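PDB 6ZDQ: telomerase reverse transcriptase from Candida albicans SC5314, which probably extends chromosome ends by copying a template within its RNA subunit into telomeric DNA repeats, acting as a reverse transcriptase. Local coordinates for residues A[330-339]-A[525-536]. Sequence-based numbering, arbitrary orientation.
Sequences KLFILKFDMK and FVNKDKTVVVNQ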
# COMPACT_ATOMS: atom_id res chain seq x y z
N LYS A 330 8.69 -17.67 33.79
CA LYS A 330 7.83 -18.37 32.84
C LYS A 330 6.59 -17.54 32.56
O LYS A 330 5.75 -17.33 33.45
CB LYS A 330 7.46 -19.75 33.37
CG LYS A 330 7.08 -20.74 32.28
CD LYS A 330 6.67 -22.09 32.84
CE LYS A 330 6.62 -23.13 31.74
NZ LYS A 330 5.83 -22.66 30.57
N LEU A 331 6.46 -17.06 31.33
CA LEU A 331 5.40 -16.14 30.94
C LEU A 331 4.22 -16.88 30.33
O LEU A 331 4.40 -17.81 29.54
CB LEU A 331 5.93 -15.11 29.94
CG LEU A 331 7.14 -14.31 30.44
CD1 LEU A 331 7.75 -13.48 29.32
CD2 LEU A 331 6.73 -13.42 31.61
N PHE A 332 3.01 -16.48 30.71
CA PHE A 332 1.79 -17.00 30.12
C PHE A 332 1.35 -16.06 29.01
O PHE A 332 0.90 -14.94 29.27
CB PHE A 332 0.69 -17.15 31.18
CG PHE A 332 1.05 -18.08 32.30
CD1 PHE A 332 0.93 -19.45 32.15
CD2 PHE A 332 1.49 -17.58 33.52
CE1 PHE A 332 1.26 -20.31 33.18
CE2 PHE A 332 1.81 -18.44 34.56
CZ PHE A 332 1.69 -19.80 34.39
N ILE A 333 1.48 -16.50 27.76
CA ILE A 333 1.20 -15.67 26.60
C ILE A 333 -0.17 -16.02 26.04
O ILE A 333 -0.62 -17.18 26.12
CB ILE A 333 2.30 -15.80 25.52
CG1 ILE A 333 3.68 -15.53 26.13
CG2 ILE A 333 2.07 -14.83 24.39
CD1 ILE A 333 4.46 -16.77 26.48
N LEU A 334 -0.85 -15.03 25.47
CA LEU A 334 -2.19 -15.21 24.92
C LEU A 334 -2.32 -14.35 23.67
O LEU A 334 -2.44 -13.12 23.76
CB LEU A 334 -3.26 -14.86 25.95
CG LEU A 334 -3.85 -16.05 26.71
CD1 LEU A 334 -4.93 -15.59 27.66
CD2 LEU A 334 -4.41 -17.08 25.76
N LYS A 335 -2.28 -14.99 22.50
CA LYS A 335 -2.40 -14.31 21.21
C LYS A 335 -3.74 -14.69 20.59
O LYS A 335 -3.96 -15.86 20.26
CB LYS A 335 -1.24 -14.67 20.29
CG LYS A 335 -1.20 -13.88 18.99
CD LYS A 335 -1.84 -14.64 17.84
CE LYS A 335 -1.78 -13.83 16.55
NZ LYS A 335 -2.38 -14.56 15.40
N PHE A 336 -4.62 -13.70 20.43
CA PHE A 336 -5.91 -13.92 19.79
C PHE A 336 -6.26 -12.71 18.94
O PHE A 336 -5.68 -11.63 19.08
CB PHE A 336 -7.02 -14.20 20.81
CG PHE A 336 -7.26 -13.09 21.79
CD1 PHE A 336 -6.44 -12.92 22.89
CD2 PHE A 336 -8.33 -12.22 21.62
CE1 PHE A 336 -6.66 -11.91 23.80
CE2 PHE A 336 -8.56 -11.20 22.53
CZ PHE A 336 -7.72 -11.04 23.62
N ASP A 337 -7.22 -12.90 18.04
CA ASP A 337 -7.63 -11.86 17.11
C ASP A 337 -9.13 -11.95 16.87
O ASP A 337 -9.77 -12.96 17.16
CB ASP A 337 -6.88 -11.95 15.78
CG ASP A 337 -7.18 -13.23 15.02
OD1 ASP A 337 -7.06 -14.32 15.62
OD2 ASP A 337 -7.56 -13.14 13.84
N MET A 338 -9.69 -10.87 16.33
CA MET A 338 -11.11 -10.76 16.06
C MET A 338 -11.37 -11.00 14.57
O MET A 338 -10.71 -10.41 13.72
CB MET A 338 -11.65 -9.39 16.47
CG MET A 338 -11.33 -9.01 17.91
SD MET A 338 -12.05 -10.16 19.10
CE MET A 338 -11.24 -9.64 20.61
N LYS A 339 -12.33 -11.88 14.28
CA LYS A 339 -12.68 -12.18 12.90
C LYS A 339 -13.67 -11.14 12.37
O LYS A 339 -14.63 -10.79 13.06
CB LYS A 339 -13.27 -13.59 12.79
CG LYS A 339 -14.43 -13.86 13.74
CD LYS A 339 -14.97 -15.27 13.55
CE LYS A 339 -16.12 -15.55 14.50
NZ LYS A 339 -16.69 -16.92 14.30
N PHE A 525 -15.84 -10.51 17.73
CA PHE A 525 -16.01 -11.96 17.82
C PHE A 525 -14.64 -12.60 17.73
O PHE A 525 -13.94 -12.44 16.72
CB PHE A 525 -16.94 -12.47 16.71
CG PHE A 525 -18.33 -11.90 16.78
CD1 PHE A 525 -18.63 -10.69 16.19
CD2 PHE A 525 -19.33 -12.59 17.45
CE1 PHE A 525 -19.91 -10.17 16.26
CE2 PHE A 525 -20.61 -12.07 17.53
CZ PHE A 525 -20.90 -10.86 16.93
N VAL A 526 -14.24 -13.30 18.79
CA VAL A 526 -12.91 -13.87 18.86
C VAL A 526 -12.77 -14.98 17.82
O VAL A 526 -13.67 -15.82 17.65
CB VAL A 526 -12.62 -14.41 20.28
CG1 VAL A 526 -11.18 -14.87 20.39
CG2 VAL A 526 -12.94 -13.34 21.32
N ASN A 527 -11.64 -14.99 17.12
CA ASN A 527 -11.32 -16.04 16.16
C ASN A 527 -10.90 -17.26 16.96
O ASN A 527 -9.73 -17.42 17.33
CB ASN A 527 -10.24 -15.59 15.19
CG ASN A 527 -10.39 -16.21 13.81
OD1 ASN A 527 -10.85 -17.34 13.68
ND2 ASN A 527 -10.01 -15.46 12.78
N LYS A 528 -11.87 -18.13 17.25
CA LYS A 528 -11.64 -19.27 18.14
C LYS A 528 -10.54 -20.19 17.62
O LYS A 528 -9.79 -20.77 18.42
CB LYS A 528 -12.93 -20.06 18.33
CG LYS A 528 -13.99 -19.35 19.17
CD LYS A 528 -13.57 -19.27 20.63
CE LYS A 528 -14.71 -18.78 21.50
NZ LYS A 528 -15.16 -17.42 21.11
N ASP A 529 -10.43 -20.35 16.30
CA ASP A 529 -9.50 -21.33 15.75
C ASP A 529 -8.07 -20.81 15.68
O ASP A 529 -7.13 -21.60 15.76
CB ASP A 529 -9.97 -21.78 14.37
CG ASP A 529 -9.22 -23.01 13.87
OD1 ASP A 529 -9.39 -24.09 14.46
OD2 ASP A 529 -8.46 -22.88 12.89
N LYS A 530 -7.89 -19.50 15.52
CA LYS A 530 -6.57 -18.91 15.35
C LYS A 530 -5.99 -18.36 16.66
O LYS A 530 -5.04 -17.57 16.63
CB LYS A 530 -6.61 -17.82 14.28
CG LYS A 530 -5.34 -17.73 13.45
CD LYS A 530 -5.52 -16.84 12.22
CE LYS A 530 -5.71 -15.38 12.61
NZ LYS A 530 -4.52 -14.84 13.33
N THR A 531 -6.55 -18.76 17.80
CA THR A 531 -6.06 -18.31 19.10
C THR A 531 -4.85 -19.14 19.51
O THR A 531 -4.97 -20.35 19.75
CB THR A 531 -7.16 -18.40 20.15
OG1 THR A 531 -8.24 -17.52 19.79
CG2 THR A 531 -6.63 -18.00 21.52
N VAL A 532 -3.69 -18.50 19.60
CA VAL A 532 -2.45 -19.16 20.01
C VAL A 532 -2.32 -19.06 21.52
O VAL A 532 -2.60 -18.01 22.12
CB VAL A 532 -1.24 -18.52 19.30
CG1 VAL A 532 0.04 -19.28 19.64
CG2 VAL A 532 -1.46 -18.49 17.80
N VAL A 533 -1.90 -20.16 22.15
CA VAL A 533 -1.81 -20.25 23.60
C VAL A 533 -0.45 -20.83 23.98
O VAL A 533 -0.05 -21.88 23.45
CB VAL A 533 -2.94 -21.11 24.19
CG1 VAL A 533 -2.63 -21.50 25.63
CG2 VAL A 533 -4.27 -20.37 24.11
N VAL A 534 0.25 -20.16 24.89
CA VAL A 534 1.48 -20.67 25.48
C VAL A 534 1.37 -20.52 26.99
O VAL A 534 1.24 -19.40 27.50
CB VAL A 534 2.73 -19.94 24.96
CG1 VAL A 534 3.95 -20.30 25.80
CG2 VAL A 534 2.98 -20.30 23.51
N ASN A 535 1.43 -21.64 27.70
CA ASN A 535 1.28 -21.66 29.15
C ASN A 535 2.26 -22.68 29.72
O ASN A 535 3.19 -23.13 29.04
CB ASN A 535 -0.17 -21.98 29.55
CG ASN A 535 -0.60 -23.37 29.13
OD1 ASN A 535 -0.49 -24.32 29.90
ND2 ASN A 535 -1.09 -23.49 27.90
N GLN A 536 2.05 -23.03 30.99
CA GLN A 536 2.95 -23.96 31.67
C GLN A 536 3.02 -25.32 30.97
O GLN A 536 4.08 -25.95 30.95
CB GLN A 536 2.51 -24.13 33.13
CG GLN A 536 1.01 -24.26 33.32
CD GLN A 536 0.59 -24.11 34.77
OE1 GLN A 536 1.43 -24.00 35.66
NE2 GLN A 536 -0.72 -24.09 35.00
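Phe-332 meets the 525-536 segment with the edge of its ring: CB of Asn-535 and CG of Gln-536 lie in the ring plane, CD1 standing 3.8 Å from CB of Asn-535. That residue's amide is turned nearly coplanar with the ring (8° apart), while the Gln-536 amide stands almost perpendicular to it; OD1 of Asn-535 turns instead to Thr-537. The ring of Phe-336, stacked on Phe-497, has CE of Met-338 at its edge, and CG1 of Val-526 approaches it obliquely. Flat apolar rings suit the face toward helix 504-514, where Phe-332 meets Tyr-507. Between them the strands run antiparallel. Ile-333 pairs with Val-534 and Lys-335 with Val-532 through backbone hydrogen bonds, the one from Val-534 N to Ile-333 O being weak. Beta-branched residues suit this extended backbone: CD1 of Ile-333 lies alongside CG1 of Val-534 at 3.6 Å, both side chains leaning on Ile-543. On the other face, Leu-334 and Val-533 touch each other and Tyr-507. Farther along, Asn-527 N donates to Asp-337 O (2.8 Å) and Lys-339 N to Phe-525 O (3.0 Å). With CG between backbone N and carbonyl carbon (chi1 64°), Asp-337 brings OD1 to Lys-530 NZ (3.5 Å), a long salt bridge of opposite charges. Strand 532-534 borders 332-337, whose other neighbour is 496-501, in the antiparallel sheet characteristic of the reverse transcriptase palm.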